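Local structure of manganese-containing pseudocatalase (Thermus thermophilus, 2V8T) at residues 26-30 with 77-81; 144-149 with 195-200; 151-156 with 188-193; 180-184 with 215-221. The protein probably acts as a catalase, breaking hydrogen peroxide down into water and oxygen at a pair of manganese ions bound in each subunit. One frame throughout, in Å; residues are numbered along the deposited sequence. Where two conformers were deposited one is given.

Contact 3 is at the metal site: E155 and H188 bind one manganese from adjacent helices. The same two helices, 144-166 and 172-200, meet again in contact 2, whose centre is about 10 Å from that of contact 3; the two join through packing of L148 CD2 on Y192 CD1 at 3.6 Å. The first segment of contact 4 lies on helix 172-200, a few residues before H188, and the contact's centre is about 16 Å from that of contact 3. Contact 1 sits by the other half of the metal pair, the side chain of V77 about 7 Å from a manganese, and touches contact 4 where V77 CG2 meets L181 CD1 at 3.8 Å.

Contact 1. Residues 26-30 with 77-81; sequences VQALL and VAATI
I81 reaches from helix 57-85 into the turn formed by V26, Q27 and L30, at the short helix 28-31. Its CB forks so that CG1 lies anti to the carbonyl carbon (chi1 -67°). From there CG1 runs alongside V26, in the opposite sense, and meets V26 CG1 at 3.6 Å. The other branch, CG2, comes up to Q27 OE1 at 3.7 Å. At the tip, CD1 touches two groups, Q27 CD and L30 CD2, each at 3.7 Å. One turn earlier V77, beside the manganese ligands E36 and H73, adds a second apolar patch: its CG1 lies 3.8 Å from both V26 CG1 and L30 CB. The Q27 chain bends at chi2 (-76°) and crosses I81 at about a right angle, while its amide is held elsewhere, OE1 by H115 and NE2 by the carbonyls of L124 and M126. An alanine in place of Q27 is likely to open a gap beside I81 CD1 and leave the H115 ring and both carbonyls without their amide partner. Y45 of the second subunit packs on L30. The contact itself has no hydrogen bond, and its cohesion is van der Waals, with the one polar group of Q27 satisfied to the side.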
loop_
_atom_site.group_PDB
_atom_site.type_symbol
_atom_site.label_atom_id
_atom_site.label_comp_id
_atom_site.label_asym_id
_atom_site.label_seq_id
_atom_site.Cartn_x
_atom_site.Cartn_y
_atom_site.Cartn_z
ATOM N N VAL A 26 -2.132 13.256 -17.323
ATOM C CA VAL A 26 -1.441 14.364 -16.671
ATOM C C VAL A 26 -1.283 14.123 -15.164
ATOM O O VAL A 26 -0.332 14.609 -14.552
ATOM C CB VAL A 26 -2.116 15.721 -17.011
ATOM C CG1 VAL A 26 -1.471 16.861 -16.228
ATOM C CG2 VAL A 26 -2.001 15.982 -18.518
ATOM N N GLN A 27 -2.183 13.320 -14.561
ATOM C CA GLN A 27 -1.984 12.938 -13.168
ATOM C C GLN A 27 -0.608 12.344 -12.899
ATOM O O GLN A 27 -0.101 12.497 -11.788
ATOM C CB GLN A 27 -3.076 11.973 -12.695
ATOM C CG GLN A 27 -4.424 12.604 -12.400
ATOM C CD GLN A 27 -4.574 13.391 -11.117
ATOM O OE1 GLN A 27 -5.644 14.004 -10.894
ATOM N NE2 GLN A 27 -3.578 13.407 -10.244
ATOM N N ALA A 28 -0.006 11.620 -13.858
ATOM C CA ALA A 28 1.340 11.111 -13.607
ATOM C C ALA A 28 2.311 12.210 -13.196
ATOM O O ALA A 28 3.252 11.979 -12.433
ATOM C CB ALA A 28 1.910 10.411 -14.854
ATOM N N LEU A 29 2.098 13.399 -13.751
ATOM C CA LEU A 29 2.959 14.550 -13.543
ATOM C C LEU A 29 2.648 15.286 -12.245
ATOM O O LEU A 29 3.358 16.222 -11.877
ATOM C CB LEU A 29 2.860 15.521 -14.732
ATOM C CG LEU A 29 3.016 14.850 -16.109
ATOM C CD1 LEU A 29 2.989 15.928 -17.188
ATOM C CD2 LEU A 29 4.283 14.003 -16.190
ATOM N N LEU A 30 1.574 14.859 -11.550
ATOM C CA LEU A 30 1.177 15.452 -10.282
ATOM C C LEU A 30 1.558 14.495 -9.134
ATOM O O LEU A 30 2.410 14.781 -8.315
ATOM C CB LEU A 30 -0.295 15.812 -10.275
ATOM C CG LEU A 30 -0.798 16.492 -9.007
ATOM C CD1 LEU A 30 0.070 17.707 -8.599
ATOM C CD2 LEU A 30 -2.255 16.914 -9.206
ATOM N N VAL A 77 0.161 22.042 -12.251
ATOM C CA VAL A 77 -0.305 20.768 -12.800
ATOM C C VAL A 77 -1.748 20.497 -12.353
ATOM O O VAL A 77 -2.567 20.050 -13.182
ATOM C CB VAL A 77 0.651 19.620 -12.435
ATOM C CG1 VAL A 77 0.121 18.320 -13.057
ATOM C CG2 VAL A 77 2.057 19.910 -12.976
ATOM N N ALA A 78 -2.090 20.776 -11.087
ATOM C CA ALA A 78 -3.455 20.611 -10.659
ATOM C C ALA A 78 -4.401 21.476 -11.510
ATOM O O ALA A 78 -5.494 21.038 -11.873
ATOM C CB ALA A 78 -3.600 20.919 -9.183
ATOM N N ALA A 79 -3.997 22.723 -11.795
ATOM C CA ALA A 79 -4.827 23.613 -12.620
ATOM C C ALA A 79 -5.045 23.054 -14.010
ATOM O O ALA A 79 -6.121 23.231 -14.602
ATOM C CB ALA A 79 -4.218 25.012 -12.683
ATOM N N THR A 80 -4.022 22.402 -14.566
ATOM C CA THR A 80 -4.123 21.790 -15.868
ATOM C C THR A 80 -5.149 20.640 -15.854
ATOM O O THR A 80 -6.017 20.541 -16.714
ATOM C CB THR A 80 -2.732 21.282 -16.312
ATOM O OG1 THR A 80 -1.810 22.373 -16.348
ATOM C CG2 THR A 80 -2.776 20.637 -17.662
ATOM N N ILE A 81 -5.011 19.760 -14.861
ATOM C CA ILE A 81 -5.973 18.674 -14.678
ATOM C C ILE A 81 -7.375 19.214 -14.491
ATOM O O ILE A 81 -8.334 18.736 -15.118
ATOM C CB ILE A 81 -5.512 17.775 -13.504
ATOM C CG1 ILE A 81 -4.232 17.049 -13.890
ATOM C CG2 ILE A 81 -6.613 16.837 -13.072
ATOM C CD1 ILE A 81 -3.455 16.511 -12.706
#

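Contact 2. Residues 144-149 with 195-200; sequences LILDLL and ALESLT
The flat groups that L196 touches are backbone peptides of helix 144-166: its CD2 comes 3.9 Å from I145 O, and its CD1 3.8 Å from L148 O. With CG leaning beside its own backbone N (chi1 -75°), L196 brings both methyls up to this backbone, and CD2 also meets L148 CB at 3.7 Å. A third flat group, the L196 carbonyl, is used within its own helix, where L196 O accepts both T200 N and T200 OG1, the hydroxyl standing 48° out of the carbonyl plane. Were L196 replaced by a glycine, the backbone from I145 to L149 would probably lose apolar cover and L148 CB its neighbour. Helices 144-166 and 172-200 follow one another in the chain and form an antiparallel pair in the ferritin-like four-helix bundle of manganese catalases; here their short segments are 10.3 Å apart at closest approach and run at 149° to each other. Further along, L199 points its CD1 across L148 at about a right angle. The pair L148 CD1 to L199 CD1, at 3.4 Å, is tighter than usual van der Waals contact. The same L199 methyl also meets L144 CD2 at 3.9 Å, and L148 CD1 reaches back to A195 CB. I145 runs past L199 in the opposite sense and puts CD1 4.1 Å from T200 CG2. L149 packs against F152 of the fourth subunit, and L199 against L290 of the second.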
loop_
_atom_site.group_PDB
_atom_site.type_symbol
_atom_site.label_atom_id
_atom_site.label_comp_id
_atom_site.label_asym_id
_atom_site.label_seq_id
_atom_site.Cartn_x
_atom_site.Cartn_y
_atom_site.Cartn_z
ATOM N N LEU A 144 24.779 15.246 1.696
ATOM C CA LEU A 144 24.532 16.250 0.663
ATOM C C LEU A 144 24.768 15.737 -0.746
ATOM O O LEU A 144 23.936 15.952 -1.632
ATOM C CB LEU A 144 25.387 17.512 0.968
ATOM C CG LEU A 144 25.227 18.618 -0.057
ATOM C CD1 LEU A 144 23.791 19.076 -0.194
ATOM C CD2 LEU A 144 26.141 19.785 0.333
ATOM N N ILE A 145 25.933 15.116 -0.982
ATOM C CA ILE A 145 26.237 14.695 -2.343
ATOM C C ILE A 145 25.250 13.602 -2.820
ATOM O O ILE A 145 24.798 13.632 -3.958
ATOM C CB ILE A 145 27.704 14.270 -2.470
ATOM C CG1 ILE A 145 28.592 15.534 -2.366
ATOM C CG2 ILE A 145 27.947 13.524 -3.780
ATOM C CD1 ILE A 145 30.053 15.218 -2.135
ATOM N N LEU A 146 24.953 12.646 -1.946
ATOM C CA LEU A 146 23.996 11.571 -2.301
ATOM C C LEU A 146 22.625 12.176 -2.649
ATOM O O LEU A 146 21.999 11.779 -3.634
ATOM C CB LEU A 146 23.938 10.589 -1.162
ATOM C CG LEU A 146 23.058 9.332 -1.405
ATOM C CD1 LEU A 146 23.534 8.495 -2.555
ATOM C CD2 LEU A 146 23.021 8.529 -0.111
ATOM N N ASP A 147 22.167 13.117 -1.835
ATOM C CA ASP A 147 20.894 13.776 -2.095
ATOM C C ASP A 147 20.921 14.545 -3.429
ATOM O O ASP A 147 19.962 14.502 -4.191
ATOM C CB ASP A 147 20.523 14.742 -0.981
ATOM C CG ASP A 147 19.983 14.056 0.319
ATOM O OD1 ASP A 147 19.758 12.849 0.352
ATOM O OD2 ASP A 147 19.784 14.879 1.242
ATOM N N LEU A 148 22.021 15.273 -3.695
ATOM C CA LEU A 148 22.084 16.023 -4.933
ATOM C C LEU A 148 22.139 15.137 -6.160
ATOM O O LEU A 148 21.567 15.449 -7.196
ATOM C CB LEU A 148 23.308 16.977 -4.934
ATOM C CG LEU A 148 23.171 18.187 -4.011
ATOM C CD1 LEU A 148 24.535 18.865 -3.880
ATOM C CD2 LEU A 148 22.143 19.184 -4.590
ATOM N N LEU A 149 22.861 13.998 -6.063
ATOM C CA LEU A 149 22.883 13.019 -7.138
ATOM C C LEU A 149 21.458 12.504 -7.402
ATOM O O LEU A 149 20.998 12.435 -8.538
ATOM C CB LEU A 149 23.853 11.885 -6.765
ATOM C CG LEU A 149 23.896 10.743 -7.755
ATOM C CD1 LEU A 149 24.372 11.157 -9.146
ATOM C CD2 LEU A 149 24.793 9.608 -7.184
ATOM N N ALA A 195 25.769 22.228 -8.853
ATOM C CA ALA A 195 26.094 21.995 -7.465
ATOM C C ALA A 195 27.021 20.763 -7.325
ATOM O O ALA A 195 28.014 20.801 -6.602
ATOM C CB ALA A 195 24.813 21.780 -6.659
ATOM N N LEU A 196 26.698 19.682 -8.049
ATOM C CA LEU A 196 27.562 18.488 -8.015
ATOM C C LEU A 196 28.928 18.792 -8.599
ATOM O O LEU A 196 29.943 18.293 -8.061
ATOM C CB LEU A 196 26.896 17.341 -8.775
ATOM C CG LEU A 196 25.750 16.673 -8.027
ATOM C CD1 LEU A 196 24.866 15.876 -8.974
ATOM C CD2 LEU A 196 26.276 15.833 -6.879
ATOM N N GLU A 197 29.029 19.576 -9.656
ATOM C CA GLU A 197 30.338 19.934 -10.198
ATOM C C GLU A 197 31.184 20.647 -9.146
ATOM O O GLU A 197 32.371 20.378 -8.989
ATOM C CB GLU A 197 30.110 20.902 -11.434
ATOM C CG GLU A 197 29.454 20.285 -12.674
ATOM C CD GLU A 197 29.002 21.129 -13.905
ATOM O OE1 GLU A 197 28.774 22.410 -13.742
ATOM O OE2 GLU A 197 28.797 20.410 -14.930
ATOM N N SER A 198 30.566 21.564 -8.415
ATOM C CA SER A 198 31.274 22.316 -7.407
ATOM C C SER A 198 31.788 21.427 -6.276
ATOM O O SER A 198 32.875 21.657 -5.742
ATOM C CB SER A 198 30.484 23.505 -6.908
ATOM O OG SER A 198 29.390 23.136 -6.071
ATOM N N LEU A 199 31.023 20.416 -5.885
ATOM C CA LEU A 199 31.361 19.567 -4.756
ATOM C C LEU A 199 32.268 18.394 -5.113
ATOM O O LEU A 199 32.934 17.859 -4.209
ATOM C CB LEU A 199 30.083 19.050 -4.110
ATOM C CG LEU A 199 29.266 20.084 -3.389
ATOM C CD1 LEU A 199 27.800 19.501 -3.211
ATOM C CD2 LEU A 199 29.906 20.533 -2.076
ATOM N N THR A 200 32.230 17.954 -6.357
ATOM C CA THR A 200 32.847 16.705 -6.759
ATOM C C THR A 200 33.840 16.824 -7.931
ATOM O O THR A 200 34.615 15.886 -8.169
ATOM C CB THR A 200 31.802 15.633 -7.190
ATOM O OG1 THR A 200 31.280 15.926 -8.475
ATOM C CG2 THR A 200 30.681 15.433 -6.171
#

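Contact 3. Residues 151-156 with 188-193; sequences NFFLEV and HAAAYG. With MN (manganese (II) ion), chain D.
N151 opens the contact by laying its CB over one face of the Y192 ring, a CH-pi contact with CB 3.8 Å from the ring centroid of Y192. Its amide ND2 is held by Q46, and the Y192 ring also packs edge-to-face (T-shaped) with that of Y43. F152 follows, its ring edge turned to the backbone of the opposing helix, where F152 CD1 lies 3.4 Å from A189 O. The ring passes close to G193, whose lack of a side chain lets it approach. One turn on, E155 is bent at chi2 (-74°), which swings its carboxylate toward the metal. Both oxygens bind the same manganese, E155 OE1 at 2.4 Å and E155 OE2 at 2.2 Å, while H188 ND1 binds it at 2.2 Å from the other helix. The carboxylate stands at 90° to the imidazole plane, and E155 CD lies at the ring's edge. E155 OE2 is further held by Y43 OH, and H188 NE2 by E69, second-shell bonds that fix how each ligand is turned. V156 ends the walk with CG1 at 4.2 Å from A189 CB; A189 is small, which is consistent with the close axes, 8.7 Å apart at 163°. A water and E70, which also binds the second manganese, add to the metal's ligands. Carboxylate and histidine ligands set on neighbouring antiparallel helices are the hallmark of the dinuclear metal site inside a ferritin-like four-helix bundle.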
loop_
_atom_site.group_PDB
_atom_site.type_symbol
_atom_site.label_atom_id
_atom_site.label_comp_id
_atom_site.label_asym_id
_atom_site.label_seq_id
_atom_site.Cartn_x
_atom_site.Cartn_y
_atom_site.Cartn_z
ATOM N N ASN A 151 18.735 14.077 -6.720
ATOM C CA ASN A 151 17.893 15.154 -7.246
ATOM C C ASN A 151 18.146 15.418 -8.735
ATOM O O ASN A 151 17.223 15.726 -9.486
ATOM C CB ASN A 151 18.121 16.433 -6.484
ATOM C CG ASN A 151 17.674 16.325 -5.016
ATOM O OD1 ASN A 151 16.985 15.375 -4.621
ATOM N ND2 ASN A 151 18.047 17.336 -4.229
ATOM N N PHE A 152 19.398 15.283 -9.149
ATOM C CA PHE A 152 19.726 15.404 -10.590
ATOM C C PHE A 152 18.966 14.338 -11.375
ATOM O O PHE A 152 18.305 14.613 -12.373
ATOM C CB PHE A 152 21.247 15.284 -10.733
ATOM C CG PHE A 152 21.722 15.408 -12.162
ATOM C CD1 PHE A 152 21.959 16.641 -12.737
ATOM C CD2 PHE A 152 21.925 14.278 -12.932
ATOM C CE1 PHE A 152 22.405 16.754 -14.045
ATOM C CE2 PHE A 152 22.369 14.381 -14.248
ATOM C CZ PHE A 152 22.623 15.618 -14.782
ATOM N N PHE A 153 19.080 13.078 -10.890
ATOM C CA PHE A 153 18.308 11.969 -11.492
ATOM C C PHE A 153 16.807 12.265 -11.486
ATOM O O PHE A 153 16.119 12.072 -12.480
ATOM C CB PHE A 153 18.625 10.672 -10.746
ATOM C CG PHE A 153 17.653 9.584 -11.082
ATOM C CD1 PHE A 153 17.655 8.983 -12.346
ATOM C CD2 PHE A 153 16.670 9.210 -10.196
ATOM C CE1 PHE A 153 16.675 8.071 -12.701
ATOM C CE2 PHE A 153 15.721 8.239 -10.571
ATOM C CZ PHE A 153 15.735 7.698 -11.853
ATOM N N LEU A 154 16.289 12.727 -10.331
ATOM C CA LEU A 154 14.853 12.953 -10.189
ATOM C C LEU A 154 14.382 13.928 -11.257
ATOM O O LEU A 154 13.320 13.747 -11.862
ATOM C CB LEU A 154 14.487 13.540 -8.840
ATOM C CG LEU A 154 13.238 13.133 -8.076
ATOM C CD1 LEU A 154 12.991 14.192 -6.933
ATOM C CD2 LEU A 154 12.070 12.689 -8.939
ATOM N N GLU A 155 15.113 15.031 -11.479
ATOM C CA GLU A 155 14.694 15.982 -12.459
ATOM C C GLU A 155 14.660 15.423 -13.861
ATOM O O GLU A 155 13.751 15.736 -14.636
ATOM C CB GLU A 155 15.543 17.280 -12.411
ATOM C CG GLU A 155 15.298 18.104 -11.161
ATOM C CD GLU A 155 13.983 18.870 -11.111
ATOM O OE1 GLU A 155 13.415 19.243 -12.160
ATOM O OE2 GLU A 155 13.542 19.252 -9.980
ATOM N N VAL A 156 15.668 14.626 -14.251
ATOM C CA VAL A 156 15.658 14.092 -15.620
ATOM C C VAL A 156 14.645 12.940 -15.775
ATOM O O VAL A 156 14.090 12.775 -16.868
ATOM C CB VAL A 156 17.061 13.773 -16.136
ATOM C CG1 VAL A 156 17.873 15.056 -16.268
ATOM C CG2 VAL A 156 17.801 12.728 -15.319
ATOM N N HIS A 188 16.345 23.229 -13.124
ATOM C CA HIS A 188 16.653 22.526 -11.882
ATOM C C HIS A 188 17.731 21.467 -12.089
ATOM O O HIS A 188 18.620 21.322 -11.247
ATOM C CB HIS A 188 15.372 21.889 -11.324
ATOM C CG HIS A 188 14.344 22.890 -10.948
ATOM N ND1 HIS A 188 13.055 22.494 -10.689
ATOM C CD2 HIS A 188 14.424 24.252 -10.836
ATOM C CE1 HIS A 188 12.388 23.610 -10.399
ATOM N NE2 HIS A 188 13.172 24.681 -10.486
ATOM N N ALA A 189 17.649 20.685 -13.176
ATOM C CA ALA A 189 18.694 19.703 -13.451
ATOM C C ALA A 189 20.042 20.372 -13.618
ATOM O O ALA A 189 21.072 19.906 -13.122
ATOM C CB ALA A 189 18.359 18.875 -14.685
ATOM N N ALA A 190 20.061 21.498 -14.345
ATOM C CA ALA A 190 21.320 22.238 -14.517
ATOM C C ALA A 190 21.851 22.726 -13.174
ATOM O O ALA A 190 23.069 22.710 -12.947
ATOM C CB ALA A 190 21.087 23.425 -15.478
ATOM N N ALA A 191 20.964 23.207 -12.294
ATOM C CA ALA A 191 21.384 23.753 -11.028
ATOM C C ALA A 191 21.969 22.648 -10.136
ATOM O O ALA A 191 23.021 22.820 -9.520
ATOM C CB ALA A 191 20.219 24.456 -10.321
ATOM N N TYR A 192 21.276 21.507 -10.054
ATOM C CA TYR A 192 21.825 20.397 -9.284
ATOM C C TYR A 192 23.107 19.854 -9.905
ATOM O O TYR A 192 24.037 19.456 -9.189
ATOM C CB TYR A 192 20.775 19.292 -9.100
ATOM C CG TYR A 192 19.601 19.726 -8.238
ATOM C CD1 TYR A 192 19.780 20.426 -7.055
ATOM C CD2 TYR A 192 18.290 19.438 -8.615
ATOM C CE1 TYR A 192 18.699 20.782 -6.256
ATOM C CE2 TYR A 192 17.209 19.805 -7.827
ATOM C CZ TYR A 192 17.415 20.472 -6.634
ATOM O OH TYR A 192 16.396 20.877 -5.814
ATOM N N GLY A 193 23.182 19.880 -11.240
ATOM C CA GLY A 193 24.406 19.468 -11.890
ATOM C C GLY A 193 25.581 20.408 -11.563
ATOM O O GLY A 193 26.697 19.945 -11.296
HETATM MN MN MN D . 11.942 20.561 -10.749
HETATM O O HOH W 1 10.013 19.566 -10.543
#

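Contact 4. Residues 180-184 with 215-221; sequences YLLVR and NSKIPEA
N215 places its amide beside L182 by turning CG away from its own carbonyl carbon (chi1 -79°), and L182 meets it with the same kind of turn (chi1 -74°), which sends its CD1 on toward I218. The amide nitrogen N215 ND2 gives a weak hydrogen bond to L182 O, 3.2 Å long and bent to 146° at the hydrogen. The amide oxygen, N215 OD1, rests 3.7 Å from L182 CB and takes its stronger bond from R159 NH2. The tip of L182 crosses I218 at about a right angle: L182 CD1 lies 4.0 Å from I218 CG2 and equally far from I218 CG1. I218 itself is the N-cap residue of helix 219-226, and its N is bonded to N215 O, which closes the 3-10 turn before that helix. A221, in the first turn, faces V183, whose CG2 sits 3.5 Å from A221 O and 3.9 Å from A221 CB. The contact thus joins the start of helix 219-226 to the middle of helix 172-200, where R184 makes a salt bridge to E69, the residue that also holds the metal ligand H188. P99 of the third subunit packs on I218. Most of the hold is apolar, with one weak polar bond; the positive charge of R159 on OD1 is likely to polarise the N215 amide and make its ND2 a somewhat better donor to L182 O.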
loop_
_atom_site.group_PDB
_atom_site.type_symbol
_atom_site.label_atom_id
_atom_site.label_comp_id
_atom_site.label_asym_id
_atom_site.label_seq_id
_atom_site.Cartn_x
_atom_site.Cartn_y
_atom_site.Cartn_z
ATOM N N TYR A 180 6.359 24.589 -20.435
ATOM C CA TYR A 180 6.925 25.461 -19.398
ATOM C C TYR A 180 7.738 24.643 -18.391
ATOM O O TYR A 180 8.872 25.007 -18.036
ATOM C CB TYR A 180 5.820 26.265 -18.712
ATOM C CG TYR A 180 6.365 27.245 -17.715
ATOM C CD1 TYR A 180 7.067 28.358 -18.143
ATOM C CD2 TYR A 180 6.213 27.085 -16.356
ATOM C CE1 TYR A 180 7.598 29.300 -17.264
ATOM C CE2 TYR A 180 6.786 28.044 -15.465
ATOM C CZ TYR A 180 7.445 29.143 -15.959
ATOM O OH TYR A 180 8.000 30.050 -15.036
ATOM N N LEU A 181 7.155 23.545 -17.908
ATOM C CA LEU A 181 7.840 22.756 -16.890
ATOM C C LEU A 181 9.012 21.953 -17.432
ATOM O O LEU A 181 9.911 21.606 -16.657
ATOM C CB LEU A 181 6.850 21.921 -16.109
ATOM C CG LEU A 181 5.832 22.737 -15.279
ATOM C CD1 LEU A 181 4.997 21.813 -14.398
ATOM C CD2 LEU A 181 6.508 23.819 -14.416
ATOM N N LEU A 182 9.052 21.687 -18.735
ATOM C CA LEU A 182 10.291 21.139 -19.333
ATOM C C LEU A 182 11.417 22.155 -19.186
ATOM O O LEU A 182 12.575 21.806 -18.894
ATOM C CB LEU A 182 10.081 20.812 -20.801
ATOM C CG LEU A 182 9.240 19.573 -21.078
ATOM C CD1 LEU A 182 8.901 19.510 -22.557
ATOM C CD2 LEU A 182 9.953 18.296 -20.599
ATOM N N VAL A 183 11.114 23.437 -19.414
ATOM C CA VAL A 183 12.136 24.475 -19.278
ATOM C C VAL A 183 12.550 24.628 -17.814
ATOM O O VAL A 183 13.742 24.680 -17.490
ATOM C CB VAL A 183 11.647 25.781 -19.925
ATOM C CG1 VAL A 183 12.672 26.901 -19.635
ATOM C CG2 VAL A 183 11.459 25.556 -21.416
ATOM N N ARG A 184 11.565 24.678 -16.895
ATOM C CA ARG A 184 11.913 24.801 -15.478
ATOM C C ARG A 184 12.699 23.594 -14.985
ATOM O O ARG A 184 13.649 23.730 -14.206
ATOM C CB ARG A 184 10.665 25.006 -14.627
ATOM C CG ARG A 184 9.838 26.244 -15.001
ATOM C CD ARG A 184 10.661 27.506 -15.144
ATOM N NE ARG A 184 11.391 27.776 -13.908
ATOM C CZ ARG A 184 12.513 28.475 -13.833
ATOM N NH1 ARG A 184 13.053 29.048 -14.900
ATOM N NH2 ARG A 184 13.106 28.601 -12.647
ATOM N N ASN A 215 14.930 20.385 -25.679
ATOM C CA ASN A 215 13.673 21.080 -25.440
ATOM C C ASN A 215 13.241 21.906 -26.652
ATOM O O ASN A 215 12.034 22.133 -26.839
ATOM C CB ASN A 215 13.749 21.977 -24.212
ATOM C CG ASN A 215 13.615 21.208 -22.881
ATOM O OD1 ASN A 215 13.153 20.090 -22.811
ATOM N ND2 ASN A 215 13.896 21.927 -21.832
ATOM N N SER A 216 14.183 22.335 -27.489
ATOM C CA SER A 216 13.831 23.084 -28.697
ATOM C C SER A 216 12.938 22.304 -29.663
ATOM O O SER A 216 12.311 22.934 -30.539
ATOM C CB SER A 216 15.120 23.546 -29.410
ATOM O OG SER A 216 15.851 22.438 -29.853
ATOM N N LYS A 217 12.863 20.974 -29.534
ATOM C CA LYS A 217 11.998 20.163 -30.383
ATOM C C LYS A 217 10.552 20.136 -29.907
ATOM O O LYS A 217 9.685 19.566 -30.591
ATOM C CB LYS A 217 12.524 18.728 -30.439
ATOM C CG LYS A 217 13.906 18.632 -31.006
ATOM C CD LYS A 217 14.094 19.304 -32.360
ATOM C CE LYS A 217 15.589 19.431 -32.762
ATOM N NZ LYS A 217 15.762 20.217 -34.030
ATOM N N ILE A 218 10.274 20.752 -28.763
ATOM C CA ILE A 218 8.938 20.799 -28.220
ATOM C C ILE A 218 8.493 22.280 -28.394
ATOM O O ILE A 218 9.045 23.155 -27.744
ATOM C CB ILE A 218 8.955 20.429 -26.728
ATOM C CG1 ILE A 218 9.583 19.031 -26.509
ATOM C CG2 ILE A 218 7.531 20.549 -26.166
ATOM C CD1 ILE A 218 8.885 17.898 -27.270
ATOM N N PRO A 219 7.540 22.561 -29.287
ATOM C CA PRO A 219 7.291 23.972 -29.654
ATOM C C PRO A 219 7.002 24.907 -28.468
ATOM O O PRO A 219 7.503 26.032 -28.429
ATOM C CB PRO A 219 6.125 23.870 -30.631
ATOM C CG PRO A 219 6.178 22.542 -31.181
ATOM C CD PRO A 219 6.834 21.630 -30.202
ATOM N N GLU A 220 6.219 24.447 -27.492
ATOM C CA GLU A 220 5.907 25.326 -26.373
ATOM C C GLU A 220 7.138 25.592 -25.527
ATOM O O GLU A 220 7.342 26.714 -25.016
ATOM C CB GLU A 220 4.774 24.718 -25.551
ATOM C CG GLU A 220 3.432 24.661 -26.265
ATOM C CD GLU A 220 3.262 23.554 -27.254
ATOM O OE1 GLU A 220 4.134 22.632 -27.344
ATOM O OE2 GLU A 220 2.256 23.609 -28.012
ATOM N N ALA A 221 7.993 24.559 -25.338
ATOM C CA ALA A 221 9.218 24.765 -24.610
ATOM C C ALA A 221 10.153 25.724 -25.351
ATOM O O ALA A 221 10.782 26.575 -24.735
ATOM C CB ALA A 221 9.952 23.444 -24.360
#